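Putative cell wall hydrolase phosphatase-associated protein (Clostridioides difficile, PDB 7CFL) probably cleaves peptide bonds of cell-wall peptidoglycan as an autolysin, a cysteine-type endopeptidase of the NlpC/P60 (C40) family, represented here by its catalytic domain. Local coordinates at residues A[83-88]-A[128-133]; A[106-111]-A[118-123]; A[39-44]-A[94-99]; A[15-20]-A[46-51]. All coordinates share one frame; numbering follows the deposited sequence.

Interaction 1 of 4, residues A[83-88]-A[128-133]; sequences FFDTQG and SSRYVN
R130 wraps round the backbone of D85, and its side chain can be followed from base to tip along that one residue. R130 CB lies 3.4 Å from D85 OD2, and CG keeps beside the same carboxylate oxygen. The chain then bends at chi3 (63°), which swings NE toward the main chain of D85. R130 NE donates to D85 O at 2.9 Å, with a bent N-H...O angle of 130° and the oxygen tilted out of the guanidinium plane. NH2 adds a weak second bond to the same oxygen, so the guanidinium grips one carbonyl with two N-H groups. The carboxylate is not in contact with the charged group, D85 OD2 staying 4.7 Å from R130 NE. The amide NE2 of the poorly ordered Q87 hangs over one guanidinium face, and Y126 makes a cation-pi contact with R130.

The R130 carbonyl O in turn accepts from D85 N at 2.9 Å and is also brushed by F84 CA. One step on, V132 N donates to F83 O at 2.8 Å. F84 and Y131, a non-hydrogen-bonded antiparallel pair, form an offset edge-to-face contact in which the Y131 edge points to the F84 face, planes at 89°. N133 OD1, 3.1 Å from F83 CD2, is held by S65 OG.

The contact joins strand 81-84 and the residues after it to the S128-Y131 turn and the strand 131-136 that follows; on its other edge, strand 81-84 pairs with strand 96-102 through F84, S95 and H96.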
loop_
_atom_site.group_PDB
_atom_site.type_symbol
_atom_site.label_atom_id
_atom_site.label_comp_id
_atom_site.label_asym_id
_atom_site.label_seq_id
_atom_site.Cartn_x
_atom_site.Cartn_y
_atom_site.Cartn_z
ATOM N N PHE A 83 -0.471 -3.242 5.662
ATOM C CA PHE A 83 -1.637 -4.099 5.300
ATOM C C PHE A 83 -2.796 -3.891 6.296
ATOM O O PHE A 83 -2.644 -3.730 7.517
ATOM C CB PHE A 83 -1.214 -5.564 5.230
ATOM C CG PHE A 83 -0.117 -5.806 4.236
ATOM C CD1 PHE A 83 -0.454 -5.876 2.879
ATOM C CD2 PHE A 83 1.233 -5.779 4.565
ATOM C CE1 PHE A 83 0.527 -6.020 1.916
ATOM C CE2 PHE A 83 2.214 -5.933 3.593
ATOM C CZ PHE A 83 1.857 -6.021 2.260
ATOM N N PHE A 84 -4.018 -3.954 5.795
ATOM C CA PHE A 84 -5.267 -3.732 6.558
ATOM C C PHE A 84 -6.313 -4.778 6.201
ATOM O O PHE A 84 -6.274 -5.336 5.091
ATOM C CB PHE A 84 -5.814 -2.331 6.315
ATOM C CG PHE A 84 -4.786 -1.250 6.498
ATOM C CD1 PHE A 84 -4.656 -0.583 7.711
ATOM C CD2 PHE A 84 -3.879 -0.986 5.487
ATOM C CE1 PHE A 84 -3.692 0.401 7.852
ATOM C CE2 PHE A 84 -2.916 -0.009 5.636
ATOM C CZ PHE A 84 -2.811 0.667 6.826
ATOM N N ASP A 85 -7.237 -5.014 7.123
ATOM C CA ASP A 85 -8.423 -5.881 6.891
ATOM C C ASP A 85 -9.653 -5.002 6.590
ATOM O O ASP A 85 -9.507 -3.770 6.498
ATOM C CB ASP A 85 -8.597 -6.866 8.056
ATOM C CG ASP A 85 -8.843 -6.245 9.417
ATOM O OD1 ASP A 85 -8.528 -6.914 10.424
ATOM O OD2 ASP A 85 -9.338 -5.106 9.461
ATOM N N THR A 86 -10.826 -5.630 6.435
ATOM C CA THR A 86 -12.143 -4.976 6.158
ATOM C C THR A 86 -12.898 -4.855 7.493
ATOM O O THR A 86 -12.644 -5.684 8.399
ATOM C CB THR A 86 -12.851 -5.717 5.012
ATOM O OG1 THR A 86 -12.173 -5.312 3.823
ATOM C CG2 THR A 86 -14.331 -5.435 4.861
ATOM N N GLN A 87 -13.771 -3.846 7.603
ATOM C CA GLN A 87 -14.297 -3.290 8.889
ATOM C C GLN A 87 -15.029 -4.363 9.709
ATOM O O GLN A 87 -14.560 -4.647 10.833
ATOM C CB GLN A 87 -15.206 -2.067 8.684
ATOM C CG GLN A 87 -16.165 -2.136 7.495
ATOM C CD GLN A 87 -15.727 -1.307 6.311
ATOM O OE1 GLN A 87 -16.546 -0.691 5.631
ATOM N NE2 GLN A 87 -14.429 -1.281 6.048
ATOM N N GLY A 88 -16.124 -4.927 9.184
ATOM C CA GLY A 88 -17.156 -5.631 9.976
ATOM C C GLY A 88 -16.757 -7.050 10.352
ATOM O O GLY A 88 -15.574 -7.267 10.703
ATOM N N SER A 128 -6.449 2.715 11.702
ATOM C CA SER A 128 -5.642 2.197 12.838
ATOM C C SER A 128 -6.176 0.834 13.331
ATOM O O SER A 128 -5.371 -0.108 13.497
ATOM C CB SER A 128 -5.559 3.196 13.962
ATOM O OG SER A 128 -4.571 2.790 14.895
ATOM N N SER A 129 -7.488 0.700 13.543
ATOM C CA SER A 129 -8.118 -0.550 14.061
ATOM C C SER A 129 -8.042 -1.700 13.032
ATOM O O SER A 129 -8.130 -2.870 13.446
ATOM C CB SER A 129 -9.538 -0.289 14.526
ATOM O OG SER A 129 -10.404 -0.020 13.431
ATOM N N ARG A 130 -7.867 -1.394 11.740
ATOM C CA ARG A 130 -7.841 -2.398 10.642
ATOM C C ARG A 130 -6.405 -2.840 10.316
ATOM O O ARG A 130 -6.240 -3.833 9.564
ATOM C CB ARG A 130 -8.518 -1.810 9.401
ATOM C CG ARG A 130 -9.991 -1.489 9.595
ATOM C CD ARG A 130 -10.507 -0.541 8.530
ATOM N NE ARG A 130 -10.414 -1.157 7.224
ATOM C CZ ARG A 130 -10.041 -0.552 6.093
ATOM N NH1 ARG A 130 -9.688 0.728 6.078
ATOM N NH2 ARG A 130 -10.008 -1.245 4.965
ATOM N N TYR A 131 -5.394 -2.174 10.881
ATOM C CA TYR A 131 -3.962 -2.505 10.660
ATOM C C TYR A 131 -3.716 -3.976 11.003
ATOM O O TYR A 131 -4.080 -4.414 12.135
ATOM C CB TYR A 131 -3.052 -1.588 11.474
ATOM C CG TYR A 131 -1.584 -1.850 11.296
ATOM C CD1 TYR A 131 -0.816 -1.054 10.461
ATOM C CD2 TYR A 131 -0.940 -2.879 11.981
ATOM C CE1 TYR A 131 0.524 -1.308 10.249
ATOM C CE2 TYR A 131 0.400 -3.153 11.764
ATOM C CZ TYR A 131 1.144 -2.350 10.920
ATOM O OH TYR A 131 2.476 -2.579 10.725
ATOM N N VAL A 132 -3.066 -4.706 10.086
ATOM C CA VAL A 132 -2.735 -6.151 10.277
ATOM C C VAL A 132 -1.233 -6.312 10.519
ATOM O O VAL A 132 -0.861 -6.830 11.604
ATOM C CB VAL A 132 -3.230 -7.042 9.127
ATOM C CG1 VAL A 132 -2.728 -8.480 9.294
ATOM C CG2 VAL A 132 -4.750 -6.997 9.034
ATOM N N ASN A 133 -0.409 -5.940 9.557
ATOM C CA ASN A 133 1.046 -6.198 9.536
ATOM C C ASN A 133 1.716 -5.288 8.507
ATOM O O ASN A 133 1.031 -4.477 7.821
ATOM C CB ASN A 133 1.373 -7.674 9.298
ATOM C CG ASN A 133 1.221 -8.176 7.874
ATOM O OD1 ASN A 133 0.533 -7.565 7.061
ATOM N ND2 ASN A 133 1.848 -9.302 7.593
#

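Interaction 2 of 4, residues A[106-111]-A[118-123]; sequences MIHASS and TISNIN
H108 and S120 meet edge-on: S120 OG lies in the plane of the imidazole, 2.8 Å from H108 NE2, in a fairly straight hydrogen bond. The serine reaches this edge with OG anti to its carbonyl carbon (chi1 -50°). The two ring faces of H108 are covered from its own strand. The M106 methyl CE stands 3.9 Å above the plane over the ring centre, while S110 N lies over the opposite face, offset toward the rim. T118 CG2 lies 3.8 Å from H108 NE2 and equally close to S110 CB. S120 at NE2 and H96 at ND1 together hold the imidazole's rotation, with neighbours flanking it above and below.

M106 runs out straight beyond CG, and this extended chain carries its sulfur to I122, with M106 SD 3.9 Å from I122 CG2; the two side chains slant across each other. I107 and I119 point to the other side of the sheet and touch more lightly, I107 CB to I119 CG1 at 4.2 Å.

Beneath the side chains lie two hydrogen-bonded antiparallel pairs, M106 with S120 and H108 with T118, each closed by two backbone bonds. The shortest runs from M106 N to S120 O, 2.7 Å and close to linear. At the end of strand 118-121, N121 OD1 accepts from N123 N in an Asx turn.

This is an antiparallel beta hairpin, strands 105-110 and 118-121. H108 ND1 bonds H96 NE2, an arrangement consistent with the Cys-His-His catalytic triad known for NlpC/P60 peptidases, with S120 behind the third member.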
loop_
_atom_site.group_PDB
_atom_site.type_symbol
_atom_site.label_atom_id
_atom_site.label_comp_id
_atom_site.label_asym_id
_atom_site.label_seq_id
_atom_site.Cartn_x
_atom_site.Cartn_y
_atom_site.Cartn_z
ATOM N N MET A 106 0.552 7.029 4.435
ATOM C CA MET A 106 0.833 6.059 3.363
ATOM C C MET A 106 0.230 6.595 2.065
ATOM O O MET A 106 -0.773 7.336 2.122
ATOM C CB MET A 106 0.220 4.684 3.634
ATOM C CG MET A 106 -1.304 4.716 3.850
ATOM S SD MET A 106 -1.955 3.071 4.031
ATOM C CE MET A 106 -3.675 3.402 4.354
ATOM N N ILE A 107 0.848 6.213 0.974
ATOM C CA ILE A 107 0.233 6.437 -0.363
ATOM C C ILE A 107 -0.437 5.128 -0.792
ATOM O O ILE A 107 0.155 4.070 -0.646
ATOM C CB ILE A 107 1.241 6.987 -1.376
ATOM C CG1 ILE A 107 0.563 7.361 -2.723
ATOM C CG2 ILE A 107 2.373 6.007 -1.610
ATOM C CD1 ILE A 107 1.395 8.326 -3.525
ATOM N N HIS A 108 -1.615 5.218 -1.434
ATOM C CA HIS A 108 -2.384 4.000 -1.781
ATOM C C HIS A 108 -3.435 4.339 -2.823
ATOM O O HIS A 108 -3.811 5.513 -2.952
ATOM C CB HIS A 108 -3.015 3.320 -0.551
ATOM C CG HIS A 108 -3.982 4.151 0.215
ATOM N ND1 HIS A 108 -5.176 3.643 0.704
ATOM C CD2 HIS A 108 -3.984 5.461 0.530
ATOM C CE1 HIS A 108 -5.832 4.594 1.329
ATOM N NE2 HIS A 108 -5.127 5.714 1.237
ATOM N N ALA A 109 -3.971 3.292 -3.404
ATOM C CA ALA A 109 -5.094 3.410 -4.353
ATOM C C ALA A 109 -6.361 3.185 -3.507
ATOM O O ALA A 109 -6.674 2.016 -3.184
ATOM C CB ALA A 109 -4.904 2.382 -5.393
ATOM N N SER A 110 -7.021 4.249 -3.066
ATOM C CA SER A 110 -8.113 4.153 -2.072
ATOM C C SER A 110 -9.410 3.819 -2.803
ATOM O O SER A 110 -9.824 4.622 -3.652
ATOM C CB SER A 110 -8.255 5.402 -1.268
ATOM O OG SER A 110 -9.513 5.401 -0.626
ATOM N N SER A 111 -10.082 2.739 -2.410
ATOM C CA SER A 111 -11.478 2.451 -2.829
ATOM C C SER A 111 -12.488 3.078 -1.849
ATOM O O SER A 111 -13.679 2.729 -1.940
ATOM C CB SER A 111 -11.674 0.983 -2.984
ATOM O OG SER A 111 -11.740 0.365 -1.717
ATOM N N THR A 118 -4.090 8.356 -3.439
ATOM C CA THR A 118 -4.205 9.460 -2.472
ATOM C C THR A 118 -3.292 9.115 -1.303
ATOM O O THR A 118 -2.700 8.010 -1.288
ATOM C CB THR A 118 -5.646 9.687 -1.987
ATOM O OG1 THR A 118 -5.680 10.921 -1.272
ATOM C CG2 THR A 118 -6.181 8.594 -1.086
ATOM N N ILE A 119 -3.253 10.040 -0.367
ATOM C CA ILE A 119 -2.446 9.879 0.876
ATOM C C ILE A 119 -3.403 9.877 2.071
ATOM O O ILE A 119 -4.272 10.783 2.159
ATOM C CB ILE A 119 -1.376 10.980 0.939
ATOM C CG1 ILE A 119 -0.266 10.722 -0.084
ATOM C CG2 ILE A 119 -0.814 11.099 2.353
ATOM C CD1 ILE A 119 0.609 11.917 -0.350
ATOM N N SER A 120 -3.223 8.911 2.974
ATOM C CA SER A 120 -4.037 8.728 4.198
ATOM C C SER A 120 -3.071 8.374 5.329
ATOM O O SER A 120 -1.918 7.993 5.017
ATOM C CB SER A 120 -5.077 7.658 4.059
ATOM O OG SER A 120 -5.840 7.821 2.882
ATOM N N ASN A 121 -3.529 8.546 6.565
ATOM C CA ASN A 121 -2.722 8.331 7.789
ATOM C C ASN A 121 -3.150 7.007 8.454
ATOM O O ASN A 121 -4.312 6.837 8.819
ATOM C CB ASN A 121 -2.815 9.549 8.705
ATOM C CG ASN A 121 -1.661 9.564 9.673
ATOM O OD1 ASN A 121 -1.665 8.785 10.616
ATOM N ND2 ASN A 121 -0.646 10.368 9.378
ATOM N N ILE A 122 -2.213 6.094 8.655
ATOM C CA ILE A 122 -2.504 4.765 9.275
ATOM C C ILE A 122 -2.950 4.951 10.744
ATOM O O ILE A 122 -3.508 3.984 11.284
ATOM C CB ILE A 122 -1.293 3.822 9.107
ATOM C CG1 ILE A 122 -0.160 4.136 10.089
ATOM C CG2 ILE A 122 -0.814 3.808 7.650
ATOM C CD1 ILE A 122 1.021 3.225 9.963
ATOM N N ASN A 123 -2.760 6.132 11.354
ATOM C CA ASN A 123 -3.114 6.408 12.772
ATOM C C ASN A 123 -4.519 7.004 12.864
ATOM O O ASN A 123 -5.034 7.123 14.002
ATOM C CB ASN A 123 -2.095 7.309 13.474
ATOM C CG ASN A 123 -0.706 6.714 13.472
ATOM O OD1 ASN A 123 -0.528 5.565 13.876
ATOM N ND2 ASN A 123 0.280 7.496 13.049
#

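Interaction 3 of 4, residues A[39-44]-A[94-99]; sequences FDCSGF and VSHVGI
C41 and V97 turn two backbone carbonyls toward a single water, which donates to C41 O at 2.7 Å and to V97 O at 2.6 Å. Helix and strand make no direct hydrogen bond here, and this water bridges the two backbones.

C41 also approaches the H96 ring obliquely, its SG 4.1 Å from the centroid of the H96 imidazole. Each residue has two conformers, so this distance belongs to one copy and is uncertain in detail. V97 CG1 presses on S42 CA at 3.6 Å, and farther along F44 and I99 cross at about a right angle, F44 CE2 to I99 CD1 at 4.2 Å.

D40 N-caps the helix: D40 OD1 accepts from G43 N at 2.7 Å and also bridges to R59. A citrate, probably from the crystallisation liquor, hydrogen-bonds to C41 N and S42 OG, and may mark a pocket at this helix start. S95 and H96, both facing F84, form a classic beta bulge.

A cysteine in the first turn of a helix, packed on a histidine of a sheet strand, is the active-site arrangement of papain-like NlpC/P60 peptidases; C41 and H96 are probably the catalytic pair.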
loop_
_atom_site.group_PDB
_atom_site.type_symbol
_atom_site.label_atom_id
_atom_site.label_comp_id
_atom_site.label_asym_id
_atom_site.label_seq_id
_atom_site.Cartn_x
_atom_site.Cartn_y
_atom_site.Cartn_z
ATOM N N PHE A 39 -5.684 1.733 -11.169
ATOM C CA PHE A 39 -5.079 0.812 -10.177
ATOM C C PHE A 39 -6.116 0.311 -9.177
ATOM O O PHE A 39 -7.018 1.041 -8.830
ATOM C CB PHE A 39 -3.982 1.521 -9.380
ATOM C CG PHE A 39 -2.871 2.127 -10.199
ATOM C CD1 PHE A 39 -1.822 1.354 -10.652
ATOM C CD2 PHE A 39 -2.890 3.472 -10.555
ATOM C CE1 PHE A 39 -0.793 1.920 -11.394
ATOM C CE2 PHE A 39 -1.873 4.027 -11.323
ATOM C CZ PHE A 39 -0.836 3.245 -11.759
ATOM N N ASP A 40 -5.879 -0.882 -8.628
ATOM C CA ASP A 40 -6.463 -1.278 -7.328
ATOM C C ASP A 40 -5.312 -1.189 -6.315
ATOM O O ASP A 40 -4.180 -0.805 -6.703
ATOM C CB ASP A 40 -7.226 -2.599 -7.415
ATOM C CG ASP A 40 -6.399 -3.833 -7.731
ATOM O OD1 ASP A 40 -5.166 -3.812 -7.481
ATOM O OD2 ASP A 40 -7.000 -4.817 -8.250
ATOM N N CYS A 41 -5.569 -1.472 -5.048
ATOM C CA CYS A 41 -4.598 -1.093 -3.993
ATOM C C CYS A 41 -3.317 -1.948 -4.163
ATOM O O CYS A 41 -2.249 -1.367 -4.190
ATOM C CB CYS A 41 -5.270 -1.144 -2.630
ATOM S SG CYS A 41 -5.618 -2.827 -2.069
ATOM N N SER A 42 -3.438 -3.228 -4.443
ATOM C CA SER A 42 -2.297 -4.152 -4.635
ATOM C C SER A 42 -1.707 -3.988 -6.041
ATOM O O SER A 42 -0.518 -4.181 -6.220
ATOM C CB SER A 42 -2.756 -5.564 -4.386
ATOM O OG SER A 42 -3.848 -5.875 -5.235
ATOM N N GLY A 43 -2.518 -3.630 -7.035
ATOM C CA GLY A 43 -1.970 -3.361 -8.374
ATOM C C GLY A 43 -1.075 -2.135 -8.365
ATOM O O GLY A 43 -0.061 -2.121 -9.096
ATOM N N PHE A 44 -1.421 -1.154 -7.528
ATOM C CA PHE A 44 -0.653 0.086 -7.320
ATOM C C PHE A 44 0.683 -0.254 -6.691
ATOM O O PHE A 44 1.744 0.154 -7.179
ATOM C CB PHE A 44 -1.415 1.038 -6.406
ATOM C CG PHE A 44 -0.675 2.309 -6.086
ATOM C CD1 PHE A 44 -0.423 3.266 -7.058
ATOM C CD2 PHE A 44 -0.227 2.538 -4.793
ATOM C CE1 PHE A 44 0.260 4.433 -6.741
ATOM C CE2 PHE A 44 0.456 3.703 -4.485
ATOM C CZ PHE A 44 0.686 4.655 -5.451
ATOM N N VAL A 94 -6.382 -9.985 5.096
ATOM C CA VAL A 94 -5.829 -8.748 4.487
ATOM C C VAL A 94 -6.572 -8.486 3.162
ATOM O O VAL A 94 -6.691 -9.419 2.359
ATOM C CB VAL A 94 -4.312 -8.862 4.284
ATOM C CG1 VAL A 94 -3.780 -7.741 3.404
ATOM C CG2 VAL A 94 -3.571 -8.916 5.626
ATOM N N SER A 95 -7.071 -7.268 3.000
ATOM C CA SER A 95 -7.869 -6.808 1.833
ATOM C C SER A 95 -7.386 -5.443 1.291
ATOM O O SER A 95 -7.965 -4.965 0.273
ATOM C CB SER A 95 -9.320 -6.750 2.226
ATOM O OG SER A 95 -9.497 -5.930 3.376
ATOM N N HIS A 96 -6.384 -4.816 1.922
ATOM C CA HIS A 96 -5.880 -3.482 1.503
ATOM C C HIS A 96 -4.389 -3.362 1.822
ATOM O O HIS A 96 -3.869 -4.060 2.738
ATOM C CB HIS A 96 -6.722 -2.359 2.131
ATOM C CG HIS A 96 -6.542 -1.032 1.471
ATOM N ND1 HIS A 96 -6.970 -0.775 0.161
ATOM C CD2 HIS A 96 -5.962 0.102 1.919
ATOM C CE1 HIS A 96 -6.675 0.472 -0.139
ATOM N NE2 HIS A 96 -6.045 1.034 0.926
ATOM N N VAL A 97 -3.704 -2.524 1.069
ATOM C CA VAL A 97 -2.238 -2.301 1.197
ATOM C C VAL A 97 -1.953 -0.878 0.738
ATOM O O VAL A 97 -2.559 -0.415 -0.270
ATOM C CB VAL A 97 -1.422 -3.324 0.374
ATOM C CG1 VAL A 97 -1.763 -3.320 -1.122
ATOM C CG2 VAL A 97 0.065 -3.136 0.515
ATOM N N GLY A 98 -0.982 -0.258 1.374
ATOM C CA GLY A 98 -0.415 1.050 1.039
ATOM C C GLY A 98 1.083 1.016 1.204
ATOM O O GLY A 98 1.610 0.012 1.753
ATOM N N ILE A 99 1.753 2.052 0.728
ATOM C CA ILE A 99 3.225 2.222 0.840
ATOM C C ILE A 99 3.448 3.267 1.913
ATOM O O ILE A 99 2.967 4.383 1.791
ATOM C CB ILE A 99 3.890 2.635 -0.491
ATOM C CG1 ILE A 99 3.594 1.623 -1.599
ATOM C CG2 ILE A 99 5.377 2.877 -0.313
ATOM C CD1 ILE A 99 4.011 2.068 -2.985
HETATM O O HOH W 1 -2.407 0.827 -2.601
#

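Interaction 4 of 4, residues A[15-20]-A[46-51]; sequences DSVISF and QYVMKK
Two helices pack at an angle here, V17 and F20 of helix 13-22 meeting Y47, V48, M49 and K51 of helix 41-53. The axes of the short segments come within 9.3 Å, with their directions 128° apart. All the contacts are apolar or van der Waals.

F20 carries the larger share. With CG anti to its backbone N, the ring starts out toward the partner helix and presents its rim there. Y47 CE2 lies in the plane of that ring, 3.7 Å from F20 CZ; the two planes are 39° apart, so the pair is neither a stack nor a T. F20 CE2 also sits 3.8 Å from K51 CB, and F20 CD2 lies 4.0 Å from V48 CA. K51 serves both rings: its CB touches F20, while its CG rests over one face of Y47, toward the rim, before the rest of the lysine leads away.

V17 makes the second, more buried half. V17 CG1 packs on V48 CG1 at 3.8 Å, the two valines crossing at about a right angle, and on M49 CE at 3.7 Å. The methionine base points away from helix 13-22, but a bend at chi2 (-52°) helps turn the chain back, and SD lies beside V17 CG2. V48 CG1 also reaches the backbone, 3.6 Å from V17 O.

Beyond this pair, V17 and V48 both rest on I99 of strand 96-102, with I18 on I101 of that strand; V17 also touches L138, and Y47 meets F39 just ahead of helix 41-53.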
loop_
_atom_site.group_PDB
_atom_site.type_symbol
_atom_site.label_atom_id
_atom_site.label_comp_id
_atom_site.label_asym_id
_atom_site.label_seq_id
_atom_site.Cartn_x
_atom_site.Cartn_y
_atom_site.Cartn_z
ATOM N N ASP A 15 13.404 6.383 -1.502
ATOM C CA ASP A 15 13.196 7.726 -2.111
ATOM C C ASP A 15 12.638 7.544 -3.526
ATOM O O ASP A 15 11.699 8.296 -3.876
ATOM C CB ASP A 15 14.461 8.585 -2.171
ATOM C CG ASP A 15 15.113 8.875 -0.832
ATOM O OD1 ASP A 15 14.456 8.696 0.197
ATOM O OD2 ASP A 15 16.298 9.251 -0.835
ATOM N N SER A 16 13.166 6.575 -4.294
ATOM C CA SER A 16 12.697 6.271 -5.684
ATOM C C SER A 16 11.246 5.766 -5.633
ATOM O O SER A 16 10.391 6.266 -6.425
ATOM C CB SER A 16 13.602 5.277 -6.376
ATOM O OG SER A 16 13.121 4.959 -7.680
ATOM N N VAL A 17 10.963 4.798 -4.761
ATOM C CA VAL A 17 9.595 4.230 -4.567
ATOM C C VAL A 17 8.634 5.383 -4.290
ATOM O O VAL A 17 7.576 5.470 -4.940
ATOM C CB VAL A 17 9.557 3.192 -3.426
ATOM C CG1 VAL A 17 8.121 2.827 -3.050
ATOM C CG2 VAL A 17 10.344 1.949 -3.790
ATOM N N ILE A 18 8.925 6.205 -3.284
ATOM C CA ILE A 18 7.956 7.240 -2.827
ATOM C C ILE A 18 7.810 8.308 -3.921
ATOM O O ILE A 18 6.654 8.660 -4.240
ATOM C CB ILE A 18 8.342 7.769 -1.436
ATOM C CG1 ILE A 18 8.232 6.622 -0.424
ATOM C CG2 ILE A 18 7.501 8.984 -1.067
ATOM C CD1 ILE A 18 8.666 6.987 0.964
ATOM N N SER A 19 8.899 8.815 -4.498
ATOM C CA SER A 19 8.798 9.904 -5.508
ATOM C C SER A 19 8.076 9.392 -6.757
ATOM O O SER A 19 7.269 10.152 -7.288
ATOM C CB SER A 19 10.122 10.525 -5.837
ATOM O OG SER A 19 11.050 9.545 -6.247
ATOM N N PHE A 20 8.306 8.152 -7.183
ATOM C CA PHE A 20 7.572 7.591 -8.353
ATOM C C PHE A 20 6.082 7.476 -7.999
ATOM O O PHE A 20 5.222 7.855 -8.796
ATOM C CB PHE A 20 8.097 6.211 -8.728
ATOM C CG PHE A 20 7.359 5.652 -9.907
ATOM C CD1 PHE A 20 7.432 6.282 -11.135
ATOM C CD2 PHE A 20 6.463 4.601 -9.741
ATOM C CE1 PHE A 20 6.693 5.783 -12.202
ATOM C CE2 PHE A 20 5.721 4.117 -10.806
ATOM C CZ PHE A 20 5.848 4.707 -12.036
ATOM N N GLN A 46 2.232 -3.207 -6.499
ATOM C CA GLN A 46 3.014 -4.009 -7.470
ATOM C C GLN A 46 3.658 -3.087 -8.514
ATOM O O GLN A 46 4.838 -3.283 -8.830
ATOM C CB GLN A 46 2.180 -5.116 -8.112
ATOM C CG GLN A 46 3.033 -6.197 -8.751
ATOM C CD GLN A 46 2.198 -7.174 -9.528
ATOM O OE1 GLN A 46 1.462 -6.772 -10.445
ATOM N NE2 GLN A 46 2.367 -8.446 -9.247
ATOM N N TYR A 47 2.861 -2.250 -9.190
ATOM C CA TYR A 47 3.344 -1.408 -10.303
ATOM C C TYR A 47 4.452 -0.451 -9.831
ATOM O O TYR A 47 5.535 -0.320 -10.484
ATOM C CB TYR A 47 2.164 -0.634 -10.873
ATOM C CG TYR A 47 2.534 0.275 -12.019
ATOM C CD1 TYR A 47 2.678 -0.205 -13.319
ATOM C CD2 TYR A 47 2.694 1.635 -11.812
ATOM C CE1 TYR A 47 2.997 0.649 -14.363
ATOM C CE2 TYR A 47 3.009 2.499 -12.836
ATOM C CZ TYR A 47 3.144 2.008 -14.124
ATOM O OH TYR A 47 3.431 2.880 -15.126
ATOM N N VAL A 48 4.233 0.177 -8.667
ATOM C CA VAL A 48 5.212 1.156 -8.126
ATOM C C VAL A 48 6.527 0.402 -7.869
ATOM O O VAL A 48 7.574 0.914 -8.268
ATOM C CB VAL A 48 4.682 1.843 -6.848
ATOM C CG1 VAL A 48 5.811 2.466 -6.018
ATOM C CG2 VAL A 48 3.597 2.859 -7.165
ATOM N N MET A 49 6.484 -0.727 -7.161
ATOM C CA MET A 49 7.700 -1.517 -6.823
ATOM C C MET A 49 8.454 -1.951 -8.084
ATOM O O MET A 49 9.694 -1.822 -8.122
ATOM C CB MET A 49 7.328 -2.722 -5.956
ATOM C CG MET A 49 7.064 -2.347 -4.472
ATOM S SD MET A 49 8.409 -1.387 -3.694
ATOM C CE MET A 49 7.485 -0.767 -2.288
ATOM N N LYS A 50 7.732 -2.424 -9.107
ATOM C CA LYS A 50 8.339 -2.951 -10.355
ATOM C C LYS A 50 9.000 -1.798 -11.141
ATOM O O LYS A 50 10.112 -1.999 -11.642
ATOM C CB LYS A 50 7.271 -3.672 -11.194
ATOM C CG LYS A 50 7.731 -4.148 -12.569
ATOM C CD LYS A 50 6.624 -4.798 -13.380
ATOM C CE LYS A 50 5.642 -3.811 -13.986
ATOM N NZ LYS A 50 4.644 -4.480 -14.860
ATOM N N LYS A 51 8.347 -0.633 -11.222
ATOM C CA LYS A 51 8.731 0.465 -12.153
ATOM C C LYS A 51 9.800 1.349 -11.514
ATOM O O LYS A 51 10.661 1.874 -12.256
ATOM C CB LYS A 51 7.520 1.303 -12.544
ATOM C CG LYS A 51 6.611 0.620 -13.554
ATOM C CD LYS A 51 7.091 0.681 -15.004
ATOM C CE LYS A 51 5.979 1.021 -15.973
ATOM N NZ LYS A 51 6.426 0.961 -17.383
#

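In the fold
Interactions 1, 2 and 3 share one antiparallel sheet; interaction 3 sets helix 41-53 against it, and interaction 4 pairs that helix with helix 13-22. The probable active site lies where interactions 2 and 3 meet: H108 ND1 is 2.8 Å from H96 NE2, extending the line from C41 beside the citrate. Interaction 1 touches interaction 3 through T86 OG1 and S95 OG, 2.8 Å apart, and touches interaction 2 through F84 CE2 and M106 SD at 3.6 Å. On the helical side, I99 CD1 meets V48 CG1 at 3.5 Å, joining interactions 3 and 4. Interactions 1 and 4 lie on opposite sides of the chain's centre, their own centres about 23 Å apart.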